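Local coordinates for putative lipoprotein (Clostridium difficile, PDB 4EXR) that is of unknown function but is probably a membrane-anchored lipoprotein built from two PepSY (YPEB) domains, with a sodium ion bound to the chain, at residues A[28-33]-A[79-84]; A[48-53]-A[106-111]; A[72-77]-A[90-95]; A[125-130]-A[149-154]. All coordinates share one frame; numbering follows the deposited sequence.

Contact 1: residues A[28-33]-A[79-84]; sequences QDFKVP and IDANTK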
loop_
_atom_site.group_PDB
_atom_site.type_symbol
_atom_site.label_atom_id
_atom_site.label_comp_id
_atom_site.label_asym_id
_atom_site.label_seq_id
_atom_site.Cartn_x
_atom_site.Cartn_y
_atom_site.Cartn_z
ATOM N N GLN A 28 4.894 -14.354 24.559
ATOM C CA GLN A 28 5.429 -14.773 23.268
ATOM C C GLN A 28 6.941 -14.609 23.238
ATOM O O GLN A 28 7.496 -13.755 23.932
ATOM C CB GLN A 28 4.809 -13.951 22.126
ATOM C CG GLN A 28 3.325 -14.193 21.910
ATOM C CD GLN A 28 3.024 -15.573 21.361
ATOM O OE1 GLN A 28 3.792 -16.129 20.570
ATOM N NE2 GLN A 28 1.896 -16.135 21.778
ATOM N N ASP A 29 7.610 -15.431 22.436
ATOM C CA ASP A 29 8.992 -15.141 22.072
ATOM C C ASP A 29 9.048 -14.788 20.598
ATOM O O ASP A 29 8.517 -15.517 19.764
ATOM C CB ASP A 29 9.918 -16.329 22.342
ATOM C CG ASP A 29 11.308 -16.120 21.743
ATOM O OD1 ASP A 29 12.151 -15.476 22.409
ATOM O OD2 ASP A 29 11.549 -16.573 20.597
ATOM N N PHE A 30 9.684 -13.668 20.268
ATOM C CA PHE A 30 9.773 -13.282 18.876
ATOM C C PHE A 30 11.174 -13.569 18.378
ATOM O O PHE A 30 12.151 -13.019 18.887
ATOM C CB PHE A 30 9.364 -11.808 18.701
ATOM C CG PHE A 30 8.002 -11.516 19.260
ATOM C CD1 PHE A 30 6.863 -11.977 18.606
ATOM C CD2 PHE A 30 7.861 -10.871 20.482
ATOM C CE1 PHE A 30 5.599 -11.746 19.132
ATOM C CE2 PHE A 30 6.599 -10.647 21.027
ATOM C CZ PHE A 30 5.466 -11.077 20.347
ATOM N N LYS A 31 11.267 -14.448 17.389
ATOM C CA LYS A 31 12.565 -14.836 16.858
ATOM C C LYS A 31 13.312 -13.662 16.233
ATOM O O LYS A 31 14.541 -13.648 16.208
ATOM C CB LYS A 31 12.408 -15.968 15.850
ATOM C CG LYS A 31 11.804 -17.227 16.478
ATOM C CD LYS A 31 11.937 -18.398 15.542
ATOM C CE LYS A 31 11.233 -19.618 16.109
ATOM N NZ LYS A 31 11.815 -20.109 17.389
ATOM N N VAL A 32 12.557 -12.685 15.738
ATOM C CA VAL A 32 13.129 -11.479 15.137
ATOM C C VAL A 32 13.003 -10.350 16.145
ATOM O O VAL A 32 11.894 -9.948 16.498
ATOM C CB VAL A 32 12.394 -11.094 13.838
ATOM C CG1 VAL A 32 13.019 -9.841 13.192
ATOM C CG2 VAL A 32 12.394 -12.263 12.863
ATOM N N PRO A 33 14.137 -9.855 16.646
ATOM C CA PRO A 33 14.054 -8.744 17.600
ATOM C C PRO A 33 13.685 -7.437 16.879
ATOM O O PRO A 33 13.876 -7.318 15.663
ATOM C CB PRO A 33 15.461 -8.687 18.190
ATOM C CG PRO A 33 16.333 -9.215 17.120
ATOM C CD PRO A 33 15.526 -10.256 16.371
ATOM N N ILE A 79 6.852 -6.836 8.527
ATOM C CA ILE A 79 7.803 -7.928 8.647
ATOM C C ILE A 79 7.284 -8.931 9.668
ATOM O O ILE A 79 6.940 -8.555 10.793
ATOM C CB ILE A 79 9.178 -7.388 9.123
ATOM C CG1 ILE A 79 9.758 -6.413 8.092
ATOM C CG2 ILE A 79 10.148 -8.535 9.359
ATOM C CD1 ILE A 79 10.683 -5.376 8.698
ATOM N N ASP A 80 7.208 -10.203 9.277
ATOM C CA ASP A 80 6.851 -11.271 10.215
ATOM C C ASP A 80 7.870 -11.349 11.350
ATOM O O ASP A 80 9.070 -11.483 11.111
ATOM C CB ASP A 80 6.782 -12.611 9.474
ATOM C CG ASP A 80 6.213 -13.746 10.338
ATOM O OD1 ASP A 80 6.725 -14.002 11.448
ATOM O OD2 ASP A 80 5.249 -14.397 9.886
ATOM N N ALA A 81 7.382 -11.268 12.584
ATOM C CA ALA A 81 8.243 -11.148 13.765
ATOM C C ALA A 81 8.897 -12.481 14.145
ATOM O O ALA A 81 9.702 -12.543 15.065
ATOM C CB ALA A 81 7.454 -10.614 14.938
ATOM N N ASN A 82 8.544 -13.537 13.433
ATOM C CA ASN A 82 9.165 -14.838 13.669
ATOM C C ASN A 82 9.958 -15.356 12.475
ATOM O O ASN A 82 11.006 -15.977 12.644
ATOM C CB ASN A 82 8.125 -15.861 14.138
ATOM C CG ASN A 82 7.665 -15.591 15.554
ATOM O OD1 ASN A 82 8.460 -15.665 16.494
ATOM N ND2 ASN A 82 6.389 -15.257 15.717
ATOM N N THR A 83 9.473 -15.076 11.271
ATOM C CA THR A 83 10.089 -15.637 10.071
ATOM C C THR A 83 10.927 -14.632 9.303
ATOM O O THR A 83 11.722 -15.016 8.445
ATOM C CB THR A 83 9.037 -16.227 9.121
ATOM O OG1 THR A 83 8.274 -15.168 8.536
ATOM C CG2 THR A 83 8.101 -17.178 9.876
ATOM N N LYS A 84 10.729 -13.347 9.602
ATOM C CA LYS A 84 11.446 -12.263 8.939
ATOM C C LYS A 84 10.960 -12.014 7.501
ATOM O O LYS A 84 11.522 -11.174 6.794
ATOM C CB LYS A 84 12.963 -12.500 8.984
ATOM C CG LYS A 84 13.812 -11.259 9.135
ATOM C CD LYS A 84 15.264 -11.538 8.747
ATOM C CE LYS A 84 15.951 -12.461 9.736
ATOM N NZ LYS A 84 16.321 -11.756 10.997
HETATM O O HOH W 1 5.453 -15.472 18.533
#
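Val32 and Ala81 join the loop 28-33 to the end of strand 73-80 and the turn after it, the N of Val32 donating to the O of Ala81 over 2.9 Å, and one residue earlier the backbone N of Lys31 takes a side-chain acceptor instead, Asn82 OD1 at 3.2 Å. That second bond is nearly straight (170° at the hydrogen). In Asn82, chi1 (-72°) sets CG beside the backbone N, anti to the carbonyl carbon, and the amide beyond it carries OD1 back to Lys31 N. Its ND2 donates to a water, at 3.0 Å, which in turn donates to Gln28 OE1 and weakly to Asp29 O. An asparagine suits this place because one short side chain offers both an acceptor and a donor.

Val32 supplies much of the apolar packing, beside Phe30 and Ala81. Its CG2 lies over the Ala81 peptide and meets Lys84 CB at 3.9 Å. Small Ala81 lets Phe30 come close, ring atom CD1 being 4.0 Å from Ala81 CB; Phe30 also stands edge-to-face with Phe62. The aliphatic start of Lys31 crosses Asn82 at about a right angle.

Behind Asn82, Asp80 shapes the turn. OD1 accepts from Asn82 N at 2.7 Å, nearly in line with its C-O bond, and from Thr83 N at 3.0 Å, from above the carboxylate plane; OD2 pairs with Lys61. This is an Asx turn, widened to an Asx motif, where the hairpin of strands 73-80 and 86-93 begins to reverse, pinned to the loop that leads into helix 34-44 of a PepSY domain.

Contact 2: residues A[48-53]-A[106-111]; sequences ADIVDL and EKLDLN. With NA (sodium ion), chain B.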
loop_
_atom_site.group_PDB
_atom_site.type_symbol
_atom_site.label_atom_id
_atom_site.label_comp_id
_atom_site.label_asym_id
_atom_site.label_seq_id
_atom_site.Cartn_x
_atom_site.Cartn_y
_atom_site.Cartn_z
ATOM N N ALA A 48 15.936 7.168 4.667
ATOM C CA ALA A 48 14.675 7.419 5.360
ATOM C C ALA A 48 14.860 7.485 6.880
ATOM O O ALA A 48 15.728 6.810 7.437
ATOM C CB ALA A 48 13.656 6.324 5.008
ATOM N N ASP A 49 14.028 8.285 7.542
ATOM C CA ASP A 49 13.964 8.313 8.999
ATOM C C ASP A 49 12.733 7.560 9.465
ATOM O O ASP A 49 11.649 7.772 8.942
ATOM C CB ASP A 49 13.853 9.743 9.515
ATOM C CG ASP A 49 15.079 10.569 9.200
ATOM O OD1 ASP A 49 16.207 10.051 9.360
ATOM O OD2 ASP A 49 14.906 11.729 8.777
ATOM N N ILE A 50 12.886 6.706 10.470
ATOM C CA ILE A 50 11.739 5.967 10.990
ATOM C C ILE A 50 10.861 6.875 11.833
ATOM O O ILE A 50 11.349 7.579 12.723
ATOM C CB ILE A 50 12.192 4.752 11.833
ATOM C CG1 ILE A 50 12.881 3.731 10.918
ATOM C CG2 ILE A 50 10.996 4.137 12.574
ATOM C CD1 ILE A 50 13.437 2.496 11.660
ATOM N N VAL A 51 9.564 6.860 11.549
ATOM C CA VAL A 51 8.627 7.721 12.262
ATOM C C VAL A 51 7.615 6.935 13.109
ATOM O O VAL A 51 6.982 7.492 13.988
ATOM C CB VAL A 51 7.883 8.712 11.292
ATOM C CG1 VAL A 51 8.884 9.645 10.591
ATOM C CG2 VAL A 51 7.039 7.951 10.265
ATOM N N ASP A 52 7.468 5.640 12.843
ATOM C CA ASP A 52 6.574 4.786 13.633
ATOM C C ASP A 52 7.079 3.355 13.574
ATOM O O ASP A 52 7.598 2.914 12.541
ATOM C CB ASP A 52 5.118 4.815 13.113
ATOM C CG ASP A 52 4.439 6.177 13.289
ATOM O OD1 ASP A 52 4.160 6.579 14.450
ATOM O OD2 ASP A 52 4.151 6.828 12.255
ATOM N N LEU A 53 6.922 2.633 14.683
ATOM C CA LEU A 53 7.268 1.218 14.737
ATOM C C LEU A 53 6.265 0.560 15.664
ATOM O O LEU A 53 5.925 1.110 16.710
ATOM C CB LEU A 53 8.681 1.038 15.294
ATOM C CG LEU A 53 9.131 -0.405 15.555
ATOM C CD1 LEU A 53 9.209 -1.190 14.274
ATOM C CD2 LEU A 53 10.474 -0.423 16.258
ATOM N N GLU A 106 9.016 14.094 12.461
ATOM C CA GLU A 106 8.359 13.100 13.303
ATOM C C GLU A 106 9.277 11.930 13.661
ATOM O O GLU A 106 8.848 10.963 14.301
ATOM C CB GLU A 106 7.117 12.576 12.587
ATOM C CG GLU A 106 6.098 13.652 12.273
ATOM C CD GLU A 106 4.861 13.546 13.147
ATOM O OE1 GLU A 106 5.003 13.315 14.371
ATOM O OE2 GLU A 106 3.744 13.678 12.604
ATOM N N LYS A 107 10.536 12.007 13.255
ATOM C CA LYS A 107 11.409 10.850 13.413
ATOM C C LYS A 107 11.623 10.481 14.872
ATOM O O LYS A 107 11.769 11.345 15.742
ATOM C CB LYS A 107 12.748 11.037 12.700
ATOM C CG LYS A 107 13.602 12.169 13.224
ATOM C CD LYS A 107 14.960 12.113 12.544
ATOM C CE LYS A 107 15.752 13.374 12.758
ATOM N NZ LYS A 107 15.016 14.562 12.240
ATOM N N LEU A 108 11.618 9.175 15.124
ATOM C CA LEU A 108 11.804 8.630 16.453
ATOM C C LEU A 108 13.253 8.735 16.897
ATOM O O LEU A 108 14.169 8.630 16.085
ATOM C CB LEU A 108 11.386 7.149 16.452
ATOM C CG LEU A 108 9.963 6.854 15.990
ATOM C CD1 LEU A 108 9.629 5.330 16.142
ATOM C CD2 LEU A 108 8.985 7.727 16.766
ATOM N N ASP A 109 13.467 8.938 18.191
ATOM C CA ASP A 109 14.812 8.821 18.742
ATOM C C ASP A 109 14.984 7.384 19.255
ATOM O O ASP A 109 14.466 7.024 20.315
ATOM C CB ASP A 109 15.031 9.838 19.859
ATOM C CG ASP A 109 16.405 9.729 20.487
ATOM O OD1 ASP A 109 17.239 8.919 20.005
ATOM O OD2 ASP A 109 16.657 10.479 21.460
ATOM N N LEU A 110 15.705 6.568 18.490
ATOM C CA LEU A 110 15.778 5.125 18.779
ATOM C C LEU A 110 17.103 4.708 19.387
ATOM O O LEU A 110 17.354 3.522 19.576
ATOM C CB LEU A 110 15.525 4.310 17.509
ATOM C CG LEU A 110 14.141 4.485 16.893
ATOM C CD1 LEU A 110 14.044 3.755 15.565
ATOM C CD2 LEU A 110 13.055 4.019 17.855
ATOM N N ASN A 111 17.950 5.683 19.690
ATOM C CA ASN A 111 19.259 5.407 20.268
ATOM C C ASN A 111 19.195 5.251 21.774
ATOM O O ASN A 111 18.575 6.061 22.462
ATOM C CB ASN A 111 20.257 6.518 19.907
ATOM C CG ASN A 111 20.497 6.619 18.414
ATOM O OD1 ASN A 111 20.263 7.664 17.804
ATOM N ND2 ASN A 111 20.954 5.522 17.813
HETATM NA NA NA B . 5.146 8.667 14.901
HETATM O O HOH W 2 14.498 7.576 13.380
HETATM O O HOH W 3 4.270 9.431 12.839
HETATM O O HOH W 4 6.593 10.423 15.471
#
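Ile50 and Leu108 make this a mixed backbone and apolar contact, in which loop 106-111, on its way to helix 116-126, passes across the start of strand 49-58 beside the sodium site. Residues 49-53 and 106-110 run 74° apart, end to end, and one bond fastens them: Leu108 N donates to Ile50 O over 2.9 Å, almost straight. A water bridges Ile50 O and Leu108 O.

Leucine suits position 108 because its branches spread over the strand, CD1 meeting Ile50 CG2 at 4.0 Å and CD2 lying 3.4 Å from Val51 O. Leu110 CD1 reaches the tip of Ile50, CD1, at 4.1 Å. Lys107, exposed, runs alongside Asp49, CB to CB 3.6 Å. Asp49 forms its salt bridge with Arg104.

Val51 O and Asp52 OD1, each 2.4 Å from the sodium ion, bind it together with two waters and Asp137. One of these waters donates to Glu106 O, placing Glu106 O in the second shell of the ion. Val51 and Asp52 form a classic beta bulge opposite Glu67 of strand 61-69; Ile50 packs on Ile38 and Phe41 of helix 34-44, and Leu108 on Leu136 of strand 130-139.

Contact 3: residues A[72-77]-A[90-95]; sequences NNEYKM and KTEKLD. With PO4 (phosphate ion), chain C; PO4 (phosphate ion), chain D.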
loop_
_atom_site.group_PDB
_atom_site.type_symbol
_atom_site.label_atom_id
_atom_site.label_comp_id
_atom_site.label_asym_id
_atom_site.label_seq_id
_atom_site.Cartn_x
_atom_site.Cartn_y
_atom_site.Cartn_z
ATOM N N ASN A 72 10.744 12.997 0.034
ATOM C CA ASN A 72 9.789 12.834 -1.056
ATOM C C ASN A 72 8.681 11.812 -0.828
ATOM O O ASN A 72 7.562 11.991 -1.313
ATOM C CB ASN A 72 10.543 12.444 -2.328
ATOM C CG ASN A 72 11.518 13.521 -2.772
ATOM O OD1 ASN A 72 12.694 13.249 -3.017
ATOM N ND2 ASN A 72 11.034 14.749 -2.859
ATOM N N ASN A 73 9.008 10.737 -0.106
ATOM C CA ASN A 73 8.122 9.589 0.046
ATOM C C ASN A 73 7.913 9.187 1.493
ATOM O O ASN A 73 8.738 9.489 2.360
ATOM C CB ASN A 73 8.710 8.357 -0.662
ATOM C CG ASN A 73 8.828 8.536 -2.158
ATOM O OD1 ASN A 73 7.919 9.045 -2.807
ATOM N ND2 ASN A 73 9.950 8.103 -2.716
ATOM N N GLU A 74 6.803 8.500 1.747
ATOM C CA GLU A 74 6.662 7.699 2.953
ATOM C C GLU A 74 6.807 6.235 2.580
ATOM O O GLU A 74 6.438 5.820 1.474
ATOM C CB GLU A 74 5.324 7.935 3.651
ATOM C CG GLU A 74 4.115 7.885 2.754
ATOM C CD GLU A 74 2.853 8.268 3.502
ATOM O OE1 GLU A 74 2.782 7.977 4.716
ATOM O OE2 GLU A 74 1.944 8.868 2.886
ATOM N N TYR A 75 7.349 5.464 3.511
ATOM C CA TYR A 75 7.651 4.058 3.267
ATOM C C TYR A 75 7.061 3.268 4.414
ATOM O O TYR A 75 7.120 3.696 5.567
ATOM C CB TYR A 75 9.155 3.826 3.261
ATOM C CG TYR A 75 9.900 4.625 2.237
ATOM C CD1 TYR A 75 9.901 4.244 0.900
ATOM C CD2 TYR A 75 10.615 5.767 2.598
ATOM C CE1 TYR A 75 10.587 4.987 -0.054
ATOM C CE2 TYR A 75 11.308 6.497 1.658
ATOM C CZ TYR A 75 11.291 6.103 0.335
ATOM O OH TYR A 75 11.979 6.838 -0.604
ATOM N N LYS A 76 6.481 2.114 4.101
ATOM C CA LYS A 76 5.921 1.265 5.136
ATOM C C LYS A 76 6.266 -0.178 4.850
ATOM O O LYS A 76 6.064 -0.680 3.740
ATOM C CB LYS A 76 4.408 1.436 5.255
ATOM C CG LYS A 76 3.798 0.525 6.319
ATOM C CD LYS A 76 2.333 0.822 6.571
ATOM C CE LYS A 76 1.479 0.450 5.382
ATOM N NZ LYS A 76 0.030 0.579 5.707
HETATM N N MSE A 77 6.836 -0.836 5.851
HETATM C CA MSE A 77 7.167 -2.243 5.694
HETATM C C MSE A 77 6.497 -3.040 6.792
HETATM O O MSE A 77 6.432 -2.603 7.942
HETATM C CB MSE A 77 8.676 -2.483 5.746
HETATM C CG MSE A 77 9.442 -1.915 4.565
HETATM SE SE MSE A 77 11.274 -2.546 4.547
HETATM C CE MSE A 77 10.967 -4.410 4.101
ATOM N N LYS A 90 5.712 -0.789 0.936
ATOM C CA LYS A 90 4.916 0.215 0.247
ATOM C C LYS A 90 5.615 1.570 0.262
ATOM O O LYS A 90 6.053 2.037 1.315
ATOM C CB LYS A 90 3.550 0.322 0.923
ATOM C CG LYS A 90 2.592 1.313 0.289
ATOM C CD LYS A 90 1.389 1.478 1.189
ATOM C CE LYS A 90 0.275 2.244 0.527
ATOM N NZ LYS A 90 -0.771 2.599 1.529
ATOM N N THR A 91 5.730 2.176 -0.917
ATOM C CA THR A 91 6.232 3.537 -1.065
ATOM C C THR A 91 5.078 4.386 -1.592
ATOM O O THR A 91 4.376 3.957 -2.503
ATOM C CB THR A 91 7.356 3.589 -2.122
ATOM O OG1 THR A 91 8.414 2.696 -1.749
ATOM C CG2 THR A 91 7.909 5.019 -2.267
ATOM N N GLU A 92 4.886 5.581 -1.035
ATOM C CA GLU A 92 3.905 6.531 -1.566
ATOM C C GLU A 92 4.504 7.925 -1.543
ATOM O O GLU A 92 5.166 8.299 -0.575
ATOM C CB GLU A 92 2.648 6.581 -0.693
ATOM C CG GLU A 92 1.589 5.535 -0.941
ATOM C CD GLU A 92 0.348 5.793 -0.094
ATOM O OE1 GLU A 92 0.351 5.419 1.098
ATOM O OE2 GLU A 92 -0.619 6.395 -0.612
ATOM N N LYS A 93 4.237 8.703 -2.582
ATOM C CA LYS A 93 4.644 10.109 -2.600
ATOM C C LYS A 93 4.022 10.854 -1.409
ATOM O O LYS A 93 2.850 10.653 -1.095
ATOM C CB LYS A 93 4.186 10.746 -3.916
ATOM C CG LYS A 93 4.733 12.127 -4.161
ATOM C CD LYS A 93 5.960 12.062 -5.038
ATOM C CE LYS A 93 5.891 13.104 -6.146
ATOM N NZ LYS A 93 5.728 14.480 -5.598
ATOM N N LEU A 94 4.808 11.687 -0.724
ATOM C CA LEU A 94 4.292 12.464 0.403
ATOM C C LEU A 94 3.331 13.541 -0.105
ATOM O O LEU A 94 3.474 14.024 -1.225
ATOM C CB LEU A 94 5.436 13.159 1.164
ATOM C CG LEU A 94 6.398 12.329 2.018
ATOM C CD1 LEU A 94 7.584 13.181 2.457
ATOM C CD2 LEU A 94 5.692 11.723 3.228
ATOM N N ASP A 95 2.367 13.920 0.728
ATOM C CA ASP A 95 1.558 15.120 0.456
ATOM C C ASP A 95 2.427 16.382 0.375
ATOM O O ASP A 95 3.537 16.418 0.912
ATOM C CB ASP A 95 0.476 15.299 1.525
ATOM C CG ASP A 95 -0.609 14.237 1.441
ATOM O OD1 ASP A 95 -0.994 13.866 0.310
ATOM O OD2 ASP A 95 -1.076 13.772 2.505
HETATM P P PO4 C . -2.391 -0.627 3.196
HETATM O O1 PO4 C . -3.297 -0.803 4.392
HETATM O O2 PO4 C . -2.535 -1.818 2.279
HETATM O O3 PO4 C . -2.753 0.638 2.461
HETATM O O4 PO4 C . -0.973 -0.548 3.672
HETATM P P PO4 D . -3.636 1.439 -1.016
HETATM O O1 PO4 D . -5.018 1.924 -1.385
HETATM O O2 PO4 D . -2.885 2.549 -0.318
HETATM O O3 PO4 D . -3.738 0.237 -0.113
HETATM O O4 PO4 D . -2.902 1.070 -2.270
HETATM O O HOH W 5 1.225 10.101 0.887
#
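Glu74 and Glu92 form a hydrogen-bonded backbone pair of two antiparallel strands, Glu74 N donating to Glu92 O over 2.8 Å and Glu92 N to Glu74 O over 3.0 Å. Lys76 and Lys90 repeat this two-bond pattern; between these two pairs, the non-hydrogen-bonded Tyr75 and Thr91 bring Tyr75 CA within 3.2 Å of Lys90 O. Past the last strand pair, Leu94 N donates to Asn72 O.

Among the packing contacts, Thr91 lies beside Tyr75. OG1 sits at the ring edge, near its plane, 3.4 Å from CD1, while CG2 touches CE1. Beta-branched threonine thus offers two atoms to the ring, which stacks on Tyr45 and whose OH is bonded to Asp70. Leu94 folds back over Asn73, CG 3.5 Å from Asn73 C, and onto Glu74 CB.

The pairing is that of a beta hairpin, strands 73-80 and 86-93, whose Tyr75 side faces helix 34-44. Lys90, Thr91 and Glu92 pair in turn with an antiparallel strand of the second subunit, continuing the sheet through the dimer.

Charged groups fill the other side. The carboxylates of Glu74 and Glu92 stand side by side, their planes 3° apart; with Glu74 OE2 4.2 Å from Glu92 OE1 they would be expected to repel each other. Lys90 NZ, ending a fully extended chain, probably offsets this by a salt bridge to Glu92 OE1 at 3.1 Å, from above the carboxylate plane; a water links Glu74 OE2 to Lys93 O. Lys90 NZ also donates to both phosphates, probably from the crystallisation liquor, and Lys90 of the second subunit takes part in phosphate binding too.

Contact 4: residues A[125-130]-A[149-154]; sequences KEQNGI and IDKDKN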
loop_
_atom_site.group_PDB
_atom_site.type_symbol
_atom_site.label_atom_id
_atom_site.label_comp_id
_atom_site.label_asym_id
_atom_site.label_seq_id
_atom_site.Cartn_x
_atom_site.Cartn_y
_atom_site.Cartn_z
ATOM N N LYS A 125 2.947 -2.952 35.514
ATOM C CA LYS A 125 2.970 -2.603 36.930
ATOM C C LYS A 125 2.105 -1.382 37.197
ATOM O O LYS A 125 1.715 -1.120 38.334
ATOM C CB LYS A 125 4.403 -2.342 37.407
ATOM C CG LYS A 125 5.327 -3.538 37.266
ATOM C CD LYS A 125 6.184 -3.724 38.503
ATOM C CE LYS A 125 7.107 -2.552 38.740
ATOM N NZ LYS A 125 7.839 -2.718 40.029
ATOM N N GLU A 126 1.815 -0.627 36.145
ATOM C CA GLU A 126 0.944 0.537 36.254
ATOM C C GLU A 126 -0.514 0.119 36.073
ATOM O O GLU A 126 -1.431 0.730 36.633
ATOM C CB GLU A 126 1.317 1.582 35.199
ATOM C CG GLU A 126 0.558 2.886 35.330
ATOM C CD GLU A 126 0.930 3.649 36.593
ATOM O OE1 GLU A 126 2.061 3.453 37.100
ATOM O OE2 GLU A 126 0.092 4.443 37.078
ATOM N N GLN A 127 -0.712 -0.933 35.288
ATOM C CA GLN A 127 -2.044 -1.363 34.896
ATOM C C GLN A 127 -1.984 -2.821 34.484
ATOM O O GLN A 127 -1.513 -3.134 33.389
ATOM C CB GLN A 127 -2.536 -0.514 33.720
ATOM C CG GLN A 127 -3.871 -0.957 33.141
ATOM C CD GLN A 127 -4.980 -0.963 34.178
ATOM O OE1 GLN A 127 -5.306 0.074 34.760
ATOM N NE2 GLN A 127 -5.558 -2.138 34.425
ATOM N N ASN A 128 -2.435 -3.721 35.358
ATOM C CA ASN A 128 -2.398 -5.139 35.008
ATOM C C ASN A 128 -3.351 -5.468 33.861
ATOM O O ASN A 128 -4.204 -4.662 33.483
ATOM C CB ASN A 128 -2.664 -6.044 36.218
ATOM C CG ASN A 128 -2.125 -7.456 36.017
ATOM O OD1 ASN A 128 -1.235 -7.681 35.194
ATOM N ND2 ASN A 128 -2.664 -8.411 36.762
ATOM N N GLY A 129 -3.169 -6.647 33.284
ATOM C CA GLY A 129 -3.987 -7.079 32.172
ATOM C C GLY A 129 -3.138 -7.824 31.175
ATOM O O GLY A 129 -2.094 -8.366 31.530
ATOM N N ILE A 130 -3.590 -7.835 29.926
ATOM C CA ILE A 130 -2.910 -8.521 28.839
ATOM C C ILE A 130 -2.424 -7.513 27.791
ATOM O O ILE A 130 -3.209 -6.698 27.302
ATOM C CB ILE A 130 -3.865 -9.505 28.140
ATOM C CG1 ILE A 130 -4.428 -10.521 29.143
ATOM C CG2 ILE A 130 -3.170 -10.200 26.987
ATOM C CD1 ILE A 130 -3.372 -11.324 29.868
ATOM N N ILE A 149 -2.961 -2.427 26.689
ATOM C CA ILE A 149 -3.257 -3.464 27.680
ATOM C C ILE A 149 -4.764 -3.583 27.861
ATOM O O ILE A 149 -5.433 -2.589 28.133
ATOM C CB ILE A 149 -2.589 -3.151 29.059
ATOM C CG1 ILE A 149 -1.064 -3.190 28.939
ATOM C CG2 ILE A 149 -3.066 -4.130 30.159
ATOM C CD1 ILE A 149 -0.327 -2.604 30.126
ATOM N N ASP A 150 -5.290 -4.797 27.697
ATOM C CA ASP A 150 -6.711 -5.077 27.908
ATOM C C ASP A 150 -6.928 -5.703 29.282
ATOM O O ASP A 150 -6.202 -6.614 29.669
ATOM C CB ASP A 150 -7.256 -6.038 26.841
ATOM C CG ASP A 150 -7.275 -5.431 25.450
ATOM O OD1 ASP A 150 -6.952 -4.231 25.312
ATOM O OD2 ASP A 150 -7.628 -6.157 24.494
ATOM N N LYS A 151 -7.936 -5.219 30.002
ATOM C CA LYS A 151 -8.299 -5.750 31.317
ATOM C C LYS A 151 -9.819 -5.649 31.484
ATOM O O LYS A 151 -10.377 -4.547 31.481
ATOM C CB LYS A 151 -7.573 -4.967 32.427
ATOM C CG LYS A 151 -8.025 -5.279 33.863
ATOM C CD LYS A 151 -7.400 -6.562 34.395
ATOM C CE LYS A 151 -7.637 -6.736 35.896
ATOM N NZ LYS A 151 -7.132 -5.595 36.720
ATOM N N ASP A 152 -10.475 -6.800 31.620
ATOM C CA ASP A 152 -11.938 -6.879 31.696
ATOM C C ASP A 152 -12.546 -6.284 30.425
ATOM O O ASP A 152 -12.189 -6.681 29.313
ATOM C CB ASP A 152 -12.470 -6.181 32.960
ATOM C CG ASP A 152 -13.912 -6.570 33.296
ATOM O OD1 ASP A 152 -14.400 -7.608 32.784
ATOM O OD2 ASP A 152 -14.551 -5.834 34.082
ATOM N N LYS A 153 -13.441 -5.317 30.584
ATOM C CA LYS A 153 -14.108 -4.724 29.429
ATOM C C LYS A 153 -13.266 -3.638 28.748
ATOM O O LYS A 153 -13.516 -3.285 27.594
ATOM C CB LYS A 153 -15.473 -4.159 29.839
ATOM N N ASN A 154 -12.255 -3.135 29.452
ATOM C CA ASN A 154 -11.571 -1.906 29.050
ATOM C C ASN A 154 -10.195 -2.064 28.399
ATOM O O ASN A 154 -9.447 -2.998 28.706
ATOM C CB ASN A 154 -11.465 -0.966 30.253
ATOM C CG ASN A 154 -12.813 -0.663 30.873
ATOM O OD1 ASN A 154 -13.732 -0.202 30.195
ATOM N ND2 ASN A 154 -12.943 -0.935 32.167
HETATM O O HOH W 6 -5.001 -7.700 38.212
#
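Ile149 and Lys151 lie on either side of Asp150 in the strand, and both turn toward the backbone of residues 127-129. In Ile149, CG1 stands beside the backbone N, anti to the carbonyl carbon, which leaves CG2 anti to N. The two branches divide the work: CG2 touches Gly129 CA at 3.7 Å and Asn128 O, while CD1 extends to 3.5 Å from Gln127 O. A branched, wholly apolar chain suits this buried place, where Ile149 also packs on Ala123 and Leu124 of helix 116-126.

Lys151 sends CG anti to its N and then bends at chi2 (80°), bringing CD to 3.8 Å from Asn128 O; its methylenes cover that carbonyl while the ammonium goes on to a weakly held water. Gln127 crosses Lys151 obliquely. Its NE2 donates to Asn128 O over 3.0 Å, in the carbonyl plane and on a lone pair, while lying 4.0 Å from Lys151 CB.

At the phi 142°, psi -155° of Gly129 a CB would press on the preceding carbonyl O and also collide with Asp150 O and Ile149 CG2, so glycine suits the place; Asp150 O comes within 3.4 Å of Gly129 CA. Just beyond it Ile130 and Asp150 form a hydrogen-bonded antiparallel pair, Ile130 N to Asp150 O 2.9 Å and Asp150 N to Ile130 O 2.8 Å. A type II' turn, Lys151 to Asn154, then starts the next strand.

The chemistry is thus mostly backbone amide and aliphatic: paired peptides fix the start of strand 130-139 against strand 142-151, and the charged lysine lends its methylenes while keeping its ammonium at the surface.

In the fold
All four contacts reach one antiparallel sheet, but contact 1 alternates along the chain with contacts 2 and 3, while contact 4 comes after them, in the second PepSY domain. Contacts 1 and 3 share strand 73-80, one at its far end and the other at its start, with centres 24 Å apart. Contact 3 is nested inside the loop that contact 2 closes, and the two touch where Ala48 CB meets Tyr75 CD2 at 3.9 Å. The sodium ion belongs to contact 2; in contact 3 the side chain of Glu74 is about 10 Å from the bound sodium ion. Contacts 3 and 4 are the most distant pair, centres 35 Å apart, on opposite sides of the chain's centre.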